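Local coordinates for protein polysaccharide deacetylase (Streptococcus pyogenes, PDB 6DQ3) that removes N-acetyl groups from the linkage unit of streptococcal cell-wall rhamnopolysaccharides, as a zinc-dependent deacetylase of carbohydrate esterase family 4, at residues F130-E141 / Q165-R176. Residues are numbered along the deposited sequence; the frame is centred on the assembly and turned at random.
With ZN (zinc ion), chain D; ZN (zinc ion), chain E; ACT (acetate ion), chain C; EDO (1,2-ethanediol), chain H.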
loop_
_atom_site.group_PDB
_atom_site.type_symbol
_atom_site.label_atom_id
_atom_site.label_comp_id
_atom_site.label_asym_id
_atom_site.label_seq_id
_atom_site.Cartn_x
_atom_site.Cartn_y
_atom_site.Cartn_z
ATOM N N PHE A 130 -2.124 -6.968 4.766
ATOM C CA PHE A 130 -1.313 -7.461 3.662
ATOM C C PHE A 130 -2.206 -7.812 2.481
ATOM O O PHE A 130 -3.005 -8.753 2.543
ATOM C CB PHE A 130 -0.465 -8.630 4.136
ATOM C CG PHE A 130 0.453 -8.232 5.244
ATOM C CD1 PHE A 130 1.654 -7.615 4.958
ATOM C CD2 PHE A 130 0.080 -8.392 6.566
ATOM C CE1 PHE A 130 2.491 -7.204 5.966
ATOM C CE2 PHE A 130 0.915 -7.983 7.585
ATOM C CZ PHE A 130 2.120 -7.384 7.283
ATOM N N GLN A 131 -2.069 -7.032 1.420
ATOM C CA GLN A 131 -2.921 -7.108 0.253
ATOM C C GLN A 131 -2.091 -7.568 -0.946
ATOM O O GLN A 131 -0.944 -8.015 -0.806
ATOM C CB GLN A 131 -3.609 -5.755 0.039
ATOM C CG GLN A 131 -4.446 -5.283 1.242
ATOM C CD GLN A 131 -5.621 -6.197 1.558
ATOM O OE1 GLN A 131 -6.385 -6.571 0.673
ATOM N NE2 GLN A 131 -5.762 -6.570 2.826
ATOM N N ASP A 132 -2.680 -7.474 -2.135
ATOM C CA ASP A 132 -2.152 -8.172 -3.297
ATOM C C ASP A 132 -1.244 -7.298 -4.146
ATOM O O ASP A 132 -1.525 -6.119 -4.377
ATOM C CB ASP A 132 -3.308 -8.693 -4.154
ATOM C CG ASP A 132 -2.844 -9.623 -5.242
ATOM O OD1 ASP A 132 -2.402 -9.130 -6.300
ATOM O OD2 ASP A 132 -2.902 -10.845 -5.022
ATOM N N HIS A 133 -0.138 -7.896 -4.612
ATOM C CA HIS A 133 0.762 -7.248 -5.558
ATOM C C HIS A 133 1.237 -8.244 -6.612
ATOM O O HIS A 133 2.374 -8.162 -7.085
ATOM C CB HIS A 133 1.941 -6.609 -4.820
ATOM C CG HIS A 133 2.577 -5.467 -5.555
ATOM N ND1 HIS A 133 1.869 -4.600 -6.362
ATOM C CD2 HIS A 133 3.860 -5.038 -5.580
ATOM C CE1 HIS A 133 2.693 -3.697 -6.864
ATOM N NE2 HIS A 133 3.909 -3.942 -6.405
ATOM N N THR A 134 0.358 -9.188 -6.979
ATOM C CA THR A 134 0.564 -10.244 -7.966
ATOM C C THR A 134 1.534 -11.314 -7.474
ATOM O O THR A 134 2.164 -11.168 -6.419
ATOM C CB THR A 134 1.069 -9.706 -9.314
ATOM O OG1 THR A 134 2.473 -9.433 -9.236
ATOM C CG2 THR A 134 0.309 -8.459 -9.743
ATOM N N VAL A 135 1.655 -12.396 -8.244
ATOM C CA VAL A 135 2.576 -13.473 -7.894
ATOM C C VAL A 135 4.001 -13.108 -8.286
ATOM O O VAL A 135 4.920 -13.165 -7.463
ATOM C CB VAL A 135 2.146 -14.793 -8.563
ATOM C CG1 VAL A 135 3.136 -15.906 -8.211
ATOM C CG2 VAL A 135 0.730 -15.178 -8.178
ATOM N N ASN A 136 4.211 -12.723 -9.545
ATOM C CA ASN A 136 5.547 -12.538 -10.088
ATOM C C ASN A 136 5.869 -11.094 -10.455
ATOM O O ASN A 136 6.960 -10.833 -10.970
ATOM C CB ASN A 136 5.721 -13.446 -11.314
ATOM C CG ASN A 136 5.615 -14.927 -10.963
ATOM O OD1 ASN A 136 6.452 -15.464 -10.230
ATOM N ND2 ASN A 136 4.591 -15.593 -11.493
ATOM N N HIS A 137 4.966 -10.149 -10.182
ATOM C CA HIS A 137 5.188 -8.730 -10.449
ATOM C C HIS A 137 5.431 -8.454 -11.928
ATOM O O HIS A 137 6.355 -7.703 -12.274
ATOM C CB HIS A 137 6.371 -8.226 -9.614
ATOM C CG HIS A 137 6.342 -6.756 -9.320
ATOM N ND1 HIS A 137 6.989 -5.824 -10.105
ATOM C CD2 HIS A 137 5.781 -6.061 -8.302
ATOM C CE1 HIS A 137 6.808 -4.618 -9.596
ATOM N NE2 HIS A 137 6.079 -4.735 -8.500
ATOM N N PRO A 138 4.618 -9.006 -12.826
ATOM C CA PRO A 138 4.713 -8.623 -14.237
ATOM C C PRO A 138 4.079 -7.263 -14.489
ATOM O O PRO A 138 3.329 -6.729 -13.669
ATOM C CB PRO A 138 3.925 -9.723 -14.954
ATOM C CG PRO A 138 2.834 -10.051 -13.963
ATOM C CD PRO A 138 3.520 -9.968 -12.596
ATOM N N ASP A 139 4.405 -6.705 -15.652
ATOM C CA ASP A 139 3.599 -5.635 -16.241
ATOM C C ASP A 139 2.284 -6.266 -16.689
ATOM O O ASP A 139 2.219 -6.927 -17.729
ATOM C CB ASP A 139 4.347 -4.976 -17.394
ATOM C CG ASP A 139 3.536 -3.887 -18.083
ATOM O OD1 ASP A 139 2.324 -3.765 -17.820
ATOM O OD2 ASP A 139 4.126 -3.137 -18.886
ATOM N N LEU A 140 1.232 -6.083 -15.882
ATOM C CA LEU A 140 -0.048 -6.731 -16.158
ATOM C C LEU A 140 -0.576 -6.352 -17.538
ATOM O O LEU A 140 -1.195 -7.172 -18.222
ATOM C CB LEU A 140 -1.065 -6.354 -15.078
ATOM C CG LEU A 140 -0.880 -6.941 -13.680
ATOM C CD1 LEU A 140 -1.814 -6.298 -12.668
ATOM C CD2 LEU A 140 -1.102 -8.449 -13.726
ATOM N N GLU A 141 -0.343 -5.105 -17.953
ATOM C CA GLU A 141 -0.814 -4.618 -19.243
ATOM C C GLU A 141 -0.276 -5.434 -20.407
ATOM O O GLU A 141 -0.947 -5.554 -21.438
ATOM C CB GLU A 141 -0.384 -3.167 -19.422
ATOM C CG GLU A 141 -1.504 -2.187 -19.602
ATOM C CD GLU A 141 -1.005 -0.821 -20.000
ATOM O OE1 GLU A 141 -0.051 -0.319 -19.376
ATOM O OE2 GLU A 141 -1.571 -0.252 -20.950
ATOM N N GLN A 165 -7.595 -15.043 5.471
ATOM C CA GLN A 165 -8.231 -13.749 5.303
ATOM C C GLN A 165 -8.966 -13.704 3.970
ATOM O O GLN A 165 -8.974 -14.672 3.206
ATOM C CB GLN A 165 -7.194 -12.621 5.388
ATOM C CG GLN A 165 -6.198 -12.607 4.227
ATOM C CD GLN A 165 -5.137 -11.527 4.361
ATOM O OE1 GLN A 165 -4.627 -11.273 5.450
ATOM N NE2 GLN A 165 -4.800 -10.888 3.248
ATOM N N ASN A 166 -9.592 -12.559 3.707
ATOM C CA ASN A 166 -10.209 -12.248 2.420
ATOM C C ASN A 166 -9.524 -10.989 1.900
ATOM O O ASN A 166 -9.845 -9.875 2.330
ATOM C CB ASN A 166 -11.715 -12.048 2.552
ATOM C CG ASN A 166 -12.361 -11.643 1.241
ATOM O OD1 ASN A 166 -11.813 -11.883 0.165
ATOM N ND2 ASN A 166 -13.535 -11.025 1.327
ATOM N N THR A 167 -8.562 -11.166 0.997
ATOM C CA THR A 167 -7.846 -10.038 0.416
ATOM C C THR A 167 -8.771 -9.253 -0.501
ATOM O O THR A 167 -9.434 -9.832 -1.368
ATOM C CB THR A 167 -6.632 -10.539 -0.365
ATOM O OG1 THR A 167 -5.824 -11.371 0.482
ATOM C CG2 THR A 167 -5.795 -9.373 -0.867
ATOM N N ILE A 168 -8.820 -7.936 -0.320
ATOM C CA ILE A 168 -9.756 -7.105 -1.072
ATOM C C ILE A 168 -9.079 -6.047 -1.923
ATOM O O ILE A 168 -9.761 -5.420 -2.748
ATOM C CB ILE A 168 -10.787 -6.432 -0.139
ATOM C CG1 ILE A 168 -10.094 -5.496 0.856
ATOM C CG2 ILE A 168 -11.580 -7.477 0.622
ATOM C CD1 ILE A 168 -11.047 -4.524 1.528
ATOM N N ALA A 169 -7.777 -5.806 -1.757
ATOM C CA ALA A 169 -7.112 -4.711 -2.445
ATOM C C ALA A 169 -5.922 -5.223 -3.238
ATOM O O ALA A 169 -5.250 -6.177 -2.837
ATOM C CB ALA A 169 -6.643 -3.633 -1.449
ATOM N N ILE A 170 -5.663 -4.565 -4.369
ATOM C CA ILE A 170 -4.513 -4.876 -5.208
ATOM C C ILE A 170 -3.811 -3.574 -5.570
ATOM O O ILE A 170 -4.444 -2.524 -5.732
ATOM C CB ILE A 170 -4.923 -5.658 -6.484
ATOM C CG1 ILE A 170 -3.698 -5.990 -7.342
ATOM C CG2 ILE A 170 -5.953 -4.860 -7.283
ATOM C CD1 ILE A 170 -3.998 -6.900 -8.516
ATOM N N ALA A 171 -2.484 -3.643 -5.656
ATOM C CA ALA A 171 -1.665 -2.589 -6.248
ATOM C C ALA A 171 -1.070 -3.143 -7.538
ATOM O O ALA A 171 -0.408 -4.183 -7.513
ATOM C CB ALA A 171 -0.554 -2.136 -5.295
ATOM N N TYR A 172 -1.312 -2.468 -8.659
ATOM C CA TYR A 172 -0.808 -2.960 -9.943
ATOM C C TYR A 172 0.692 -2.708 -10.044
ATOM O O TYR A 172 1.148 -1.599 -9.737
ATOM C CB TYR A 172 -1.543 -2.286 -11.103
ATOM C CG TYR A 172 -3.037 -2.363 -10.923
ATOM C CD1 TYR A 172 -3.684 -3.590 -10.917
ATOM C CD2 TYR A 172 -3.792 -1.221 -10.716
ATOM C CE1 TYR A 172 -5.030 -3.675 -10.716
ATOM C CE2 TYR A 172 -5.149 -1.296 -10.526
ATOM C CZ TYR A 172 -5.764 -2.526 -10.522
ATOM O OH TYR A 172 -7.117 -2.616 -10.329
ATOM N N PRO A 173 1.488 -3.703 -10.448
ATOM C CA PRO A 173 2.936 -3.481 -10.554
ATOM C C PRO A 173 3.258 -2.314 -11.473
ATOM O O PRO A 173 2.784 -2.241 -12.612
ATOM C CB PRO A 173 3.463 -4.813 -11.100
ATOM C CG PRO A 173 2.487 -5.821 -10.559
ATOM C CD PRO A 173 1.138 -5.125 -10.620
ATOM N N SER A 174 4.065 -1.392 -10.955
ATOM C CA SER A 174 4.499 -0.192 -11.666
ATOM C C SER A 174 3.333 0.703 -12.067
ATOM O O SER A 174 3.493 1.608 -12.895
ATOM C CB SER A 174 5.338 -0.572 -12.891
ATOM O OG SER A 174 6.502 -1.274 -12.485
ATOM N N GLY A 175 2.167 0.490 -11.462
ATOM C CA GLY A 175 1.009 1.299 -11.760
ATOM C C GLY A 175 0.413 1.071 -13.129
ATOM O O GLY A 175 -0.378 1.895 -13.590
ATOM N N ARG A 176 0.763 -0.026 -13.786
ATOM C CA ARG A 176 0.347 -0.274 -15.162
ATOM C C ARG A 176 -0.886 -1.164 -15.196
ATOM O O ARG A 176 -0.930 -2.214 -14.548
ATOM C CB ARG A 176 1.483 -0.920 -15.952
ATOM C CG ARG A 176 2.734 -0.067 -16.026
ATOM C CD ARG A 176 3.802 -0.728 -16.875
ATOM N NE ARG A 176 5.093 -0.069 -16.710
ATOM C CZ ARG A 176 6.219 -0.472 -17.288
ATOM N NH1 ARG A 176 6.215 -1.540 -18.074
ATOM N NH2 ARG A 176 7.349 0.191 -17.078
HETATM ZN ZN ZN D . 5.812 -3.190 -7.160
HETATM ZN ZN ZN E . -0.072 1.537 -19.670
HETATM C C ACT C . 4.892 -0.816 -7.618
HETATM O O ACT C . 5.530 -0.867 -6.548
HETATM O OXT ACT C . 4.921 -1.663 -8.532
HETATM C CH3 ACT C . 4.031 0.329 -7.793
HETATM C C1 EDO H . 10.101 -15.312 -7.140
HETATM O O1 EDO H . 11.416 -15.809 -7.408
HETATM C C2 EDO H . 9.241 -15.435 -8.394
HETATM O O2 EDO H . 7.899 -15.092 -8.048
HETATM O O HOH W 1 -4.038 -8.637 6.115
HETATM O O HOH W 2 -8.289 -7.968 3.796
HETATM O O HOH W 3 0.941 -4.016 -13.784
HETATM O O HOH W 4 7.898 -2.226 -7.788
#
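The zinc site is built here: H133 and H137, in the loop after strand 128-132, pack against A171, which ends strand 169-171, and P173. H133 NE2 binds zinc at 2.2 Å. Its ND1, above the A171 carbonyl plane, gives a 2.6 Å hydrogen bond to A171 O, which lies in the ring plane; the ring is held at both nitrogens. H137 NE2 is the second ligand. P173 CB makes a CH-pi contact over the H137 ring, 3.6 Å from its centroid. D78 completes the Asp-His-His metal triad of family 4 esterases. Acetate chelates the zinc, and S174 N hydrogen-bonds to ACT OXT at 2.6 Å, almost straight (177°). Behind the site, strands 130-132 and 169-171 meet at a single D132-I170 bridge: D132 N bonds A169 O, and A171 N bonds D132 O. The Q131 side chain, bent at chi2 (-63°), brings OE1 to two backbone donors, I168 N at 3.0 Å and A169 N at 2.9 Å. D132 OD1 accepts from T134 N in an Asx turn, while OD2 bonds S155. At the outer end R176 NH1 meets D139 OD2 in a 2.8 Å salt bridge, from above the carboxylate plane; OD2 lies at the guanidinium edge, the planes 75° apart.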